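Local coordinates for lysin (Enterococcus phage IMEEF1, PDB 6IST), which probably cleaves the peptidoglycan of enterococcal cell walls through a CHAP-type cysteine peptidase domain and binds a calcium ion, at residues C[12-16]-C[17-21]; C[30-33]-C[34-38]. One frame throughout, in Å; residues are numbered along the deposited sequence.

Contact 1 (C[12-16]-C[17-21]); sequences NGLVG and KGVDA. With CA (calcium ion), chain E.
K17 lays its aliphatic chain back over the carbonyls of G13 and L14, across a type II beta turn that runs from L14 to K17 and follows helix 4-13 in the CHAP-type domain. The turn is closed by K17 N donating to L14 O at 2.9 Å, with an N-H...O angle of 159°. G16 occupies the third position of the turn with a positive phi of 96°, a value that glycine readily adopts there. With CG set beside the backbone N (chi1 -56°) and a bend at chi2, the lysine runs back toward G13, and CD comes to 3.6 Å from G13 O. Its ammonium then completes the loop: NZ donates to G13 O at 3.0 Å, tilted out of the carbonyl plane. One side chain thus joins the G13 carbonyl, near the C-terminal end of helix 4-13, to the turn; a positive charge near the negative end of the helix dipole would probably be favourable. On the apolar side, L14 CD2 meets V19 CG1 at 4.2 Å, and both side chains face helix 29-41. Further along, the backbone delivers D20 to the calcium site, whose other ligands come from D22, W24, G26 and D31. D20 OD1 also accepts a hydrogen bond from G23 N and lies 2.4 Å from the calcium ion.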
loop_
_atom_site.group_PDB
_atom_site.type_symbol
_atom_site.label_atom_id
_atom_site.label_comp_id
_atom_site.label_asym_id
_atom_site.label_seq_id
_atom_site.Cartn_x
_atom_site.Cartn_y
_atom_site.Cartn_z
ATOM N N ASN C 12 -0.552 -2.227 -28.014
ATOM C CA ASN C 12 -0.890 -2.134 -29.421
ATOM C C ASN C 12 -2.193 -1.312 -29.684
ATOM O O ASN C 12 -2.282 -0.602 -30.693
ATOM C CB ASN C 12 -0.944 -3.507 -30.033
ATOM C CG ASN C 12 0.444 -4.074 -30.308
ATOM O OD1 ASN C 12 1.288 -3.400 -30.915
ATOM N ND2 ASN C 12 0.676 -5.329 -29.900
ATOM N N GLY C 13 -3.153 -1.411 -28.770
ATOM C CA GLY C 13 -4.392 -0.612 -28.747
ATOM C C GLY C 13 -4.158 0.876 -28.597
ATOM O O GLY C 13 -4.967 1.673 -28.991
ATOM N N LEU C 14 -3.049 1.278 -28.003
ATOM C CA LEU C 14 -2.790 2.696 -27.889
ATOM C C LEU C 14 -2.257 3.323 -29.136
ATOM O O LEU C 14 -2.133 4.536 -29.191
ATOM C CB LEU C 14 -1.746 2.955 -26.840
ATOM C CG LEU C 14 -2.233 2.661 -25.440
ATOM C CD1 LEU C 14 -1.038 2.827 -24.494
ATOM C CD2 LEU C 14 -3.400 3.584 -25.070
ATOM N N VAL C 15 -1.819 2.532 -30.091
ATOM C CA VAL C 15 -1.203 3.107 -31.278
ATOM C C VAL C 15 -2.129 4.113 -31.979
ATOM O O VAL C 15 -3.291 3.810 -32.273
ATOM C CB VAL C 15 -0.690 1.989 -32.200
ATOM C CG1 VAL C 15 -0.265 2.579 -33.539
ATOM C CG2 VAL C 15 0.480 1.239 -31.533
ATOM N N GLY C 16 -1.645 5.330 -32.208
ATOM C CA GLY C 16 -2.452 6.354 -32.822
ATOM C C GLY C 16 -3.121 7.290 -31.837
ATOM O O GLY C 16 -3.581 8.332 -32.223
ATOM N N LYS C 17 -3.082 6.960 -30.556
ATOM C CA LYS C 17 -3.602 7.794 -29.475
ATOM C C LYS C 17 -2.419 8.142 -28.571
ATOM O O LYS C 17 -1.320 7.668 -28.755
ATOM C CB LYS C 17 -4.606 7.014 -28.636
ATOM C CG LYS C 17 -5.778 6.406 -29.394
ATOM C CD LYS C 17 -6.180 5.098 -28.723
ATOM C CE LYS C 17 -7.252 4.358 -29.512
ATOM N NZ LYS C 17 -7.553 3.083 -28.798
ATOM N N GLY C 18 -2.679 8.874 -27.514
ATOM C CA GLY C 18 -1.598 9.207 -26.578
ATOM C C GLY C 18 -2.139 9.214 -25.186
ATOM O O GLY C 18 -3.329 9.447 -25.000
ATOM N N VAL C 19 -1.278 8.930 -24.220
ATOM C CA VAL C 19 -1.617 9.021 -22.834
ATOM C C VAL C 19 -0.741 10.012 -22.158
ATOM O O VAL C 19 0.423 10.123 -22.488
ATOM C CB VAL C 19 -1.580 7.684 -22.097
ATOM C CG1 VAL C 19 -2.814 6.892 -22.522
ATOM C CG2 VAL C 19 -0.321 6.897 -22.317
ATOM N N ASP C 20 -1.336 10.771 -21.224
ATOM C CA ASP C 20 -0.634 11.795 -20.458
ATOM C C ASP C 20 -0.784 11.375 -19.005
ATOM O O ASP C 20 -1.853 11.499 -18.462
ATOM C CB ASP C 20 -1.270 13.200 -20.670
ATOM C CG ASP C 20 -0.518 14.331 -19.908
ATOM O OD1 ASP C 20 0.515 14.044 -19.227
ATOM O OD2 ASP C 20 -0.935 15.514 -19.995
ATOM N N ALA C 21 0.278 10.878 -18.395
ATOM C CA ALA C 21 0.207 10.327 -17.039
ATOM C C ALA C 21 0.447 11.355 -15.966
ATOM O O ALA C 21 0.038 11.162 -14.840
ATOM C CB ALA C 21 1.199 9.183 -16.872
HETATM CA CA CA E . 2.756 14.347 -19.886
#

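Contact 2 (C[30-33]-C[34-38]). With CA (calcium ion), chain E.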
loop_
_atom_site.group_PDB
_atom_site.type_symbol
_atom_site.label_atom_id
_atom_site.label_comp_id
_atom_site.label_asym_id
_atom_site.label_seq_id
_atom_site.Cartn_x
_atom_site.Cartn_y
_atom_site.Cartn_z
ATOM N N MET C 30 7.977 9.053 -21.484
ATOM C CA MET C 30 7.817 8.430 -20.165
ATOM C C MET C 30 6.347 8.217 -19.767
ATOM O O MET C 30 6.032 7.288 -19.002
ATOM C CB MET C 30 8.624 9.265 -19.133
ATOM C CG MET C 30 9.035 8.628 -17.801
ATOM S SD MET C 30 9.655 6.939 -17.721
ATOM C CE MET C 30 10.331 6.900 -16.010
ATOM N N ASP C 31 5.431 9.093 -20.226
ATOM C CA ASP C 31 4.033 8.931 -19.997
ATOM C C ASP C 31 3.515 7.548 -20.374
ATOM O O ASP C 31 2.690 7.032 -19.678
ATOM C CB ASP C 31 3.197 9.986 -20.703
ATOM C CG ASP C 31 3.337 11.357 -20.066
ATOM O OD1 ASP C 31 2.956 11.530 -18.889
ATOM O OD2 ASP C 31 3.816 12.269 -20.753
ATOM N N LEU C 32 3.968 6.996 -21.504
ATOM C CA LEU C 32 3.494 5.690 -21.900
ATOM C C LEU C 32 3.967 4.608 -20.953
ATOM O O LEU C 32 3.178 3.777 -20.475
ATOM C CB LEU C 32 4.033 5.334 -23.300
ATOM C CG LEU C 32 3.616 3.947 -23.802
ATOM C CD1 LEU C 32 2.112 3.889 -23.756
ATOM C CD2 LEU C 32 4.094 3.767 -25.223
ATOM N N THR C 33 5.266 4.637 -20.649
ATOM C CA THR C 33 5.864 3.632 -19.777
ATOM C C THR C 33 5.215 3.730 -18.426
ATOM O O THR C 33 4.904 2.727 -17.801
ATOM C CB THR C 33 7.406 3.853 -19.703
ATOM O OG1 THR C 33 7.979 3.378 -20.963
ATOM C CG2 THR C 33 8.065 3.092 -18.549
ATOM N N VAL C 34 5.013 4.941 -17.951
ATOM C CA VAL C 34 4.412 5.086 -16.618
ATOM C C VAL C 34 2.948 4.601 -16.610
ATOM O O VAL C 34 2.567 3.893 -15.718
ATOM C CB VAL C 34 4.451 6.535 -16.106
ATOM C CG1 VAL C 34 3.518 6.717 -14.917
ATOM C CG2 VAL C 34 5.891 6.905 -15.838
ATOM N N ASP C 35 2.219 4.849 -17.683
ATOM C CA ASP C 35 0.846 4.440 -17.734
ATOM C C ASP C 35 0.796 2.932 -17.658
ATOM O O ASP C 35 -0.019 2.335 -16.939
ATOM C CB ASP C 35 0.204 4.959 -18.990
ATOM C CG ASP C 35 -1.282 4.548 -19.125
ATOM O OD1 ASP C 35 -2.140 4.963 -18.306
ATOM O OD2 ASP C 35 -1.581 3.784 -20.069
ATOM N N VAL C 36 1.501 2.294 -18.570
ATOM C CA VAL C 36 1.489 0.837 -18.591
ATOM C C VAL C 36 1.968 0.181 -17.299
ATOM O O VAL C 36 1.344 -0.767 -16.769
ATOM C CB VAL C 36 2.284 0.313 -19.772
ATOM C CG1 VAL C 36 2.317 -1.205 -19.784
ATOM C CG2 VAL C 36 1.758 0.899 -21.046
ATOM N N MET C 37 3.073 0.652 -16.741
ATOM C CA MET C 37 3.543 0.081 -15.545
ATOM C C MET C 37 2.519 0.313 -14.371
ATOM O O MET C 37 2.326 -0.610 -13.556
ATOM C CB MET C 37 4.908 0.644 -15.169
ATOM C CG MET C 37 6.166 0.091 -15.906
ATOM S SD MET C 37 6.355 -1.669 -16.064
ATOM C CE MET C 37 5.561 -1.946 -17.684
ATOM N N GLN C 38 1.930 1.494 -14.254
ATOM C CA GLN C 38 0.932 1.759 -13.217
ATOM C C GLN C 38 -0.318 0.855 -13.360
ATOM O O GLN C 38 -0.701 0.218 -12.442
ATOM C CB GLN C 38 0.482 3.189 -13.234
ATOM C CG GLN C 38 1.423 4.169 -12.640
ATOM C CD GLN C 38 0.759 5.550 -12.460
ATOM O OE1 GLN C 38 0.810 6.146 -11.384
ATOM N NE2 GLN C 38 0.066 6.011 -13.500
HETATM CA CA CA E . 2.756 14.347 -19.886
#
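M30 and V34 meet one turn apart on helix 29-41 of the CHAP-type domain, and the backbone shows the regular i to i+4 alpha-helical pattern. Four hydrogen bonds of 2.8 to 3.0 Å cross between 30-33 and 34-38: V34 N to M30 O, D35 N to D31 O, V36 N to L32 O and M37 N to T33 O.

Apolar contacts follow the same spacing. M30 CG lies 4.1 Å from V34 CG2, the two side chains crossing at about a right angle. The same valine methyl, CG2 of V34, also sits 3.2 Å from M30 O, against the carbonyl that its own backbone N uses. L32 and V36 instead lie side by side, pointing the same way, with CD1 of L32 at 4.1 Å from CG2 of V36. A chi1 of 178° places CG1 of V36 anti to the backbone N and CG2 beside it, which brings CG2 back over the preceding turn, 3.3 Å from L32 O. Beyond the two segments, V36 packs on V7, Y10 and V11 of helix 4-13, while T33 and M37 both touch V77 on strand 77-80.

The polar ends also turn outward from the pair: T33 OG1 is hydrogen-bonded to T91 OG1, and D35 divides its carboxylate between Y10 OH, which meets OD2, and a salt bridge from OD1 to R39. D31 reaches the metal, with OD1 turned to A21 of the calcium loop, while OD2 accepts Q28 N and binds the calcium ion at 2.5 Å.

How the contacts relate
Contact 1 precedes contact 2 in the chain, their centres 10 Å apart, and the two meet directly at one calcium site. D20 from 17-21 and D31 from 30-33 both ligate the ion, which probably offsets the closeness of their carboxylates: D20 OD1 and D31 OD1 are 3.5 Å apart. A probable hydrogen bond from A21 N to D31 OD1, 2.8 Å, fixes the loop to the helix beside the metal. Farther from the ion, L14 CD1 packs on L32 CD1 at 3.4 Å. Along the chain the calcium loop leads into helix 29-41, which opens with C29, probably the nucleophile of a Cys-His-Asp triad with H90 and D108.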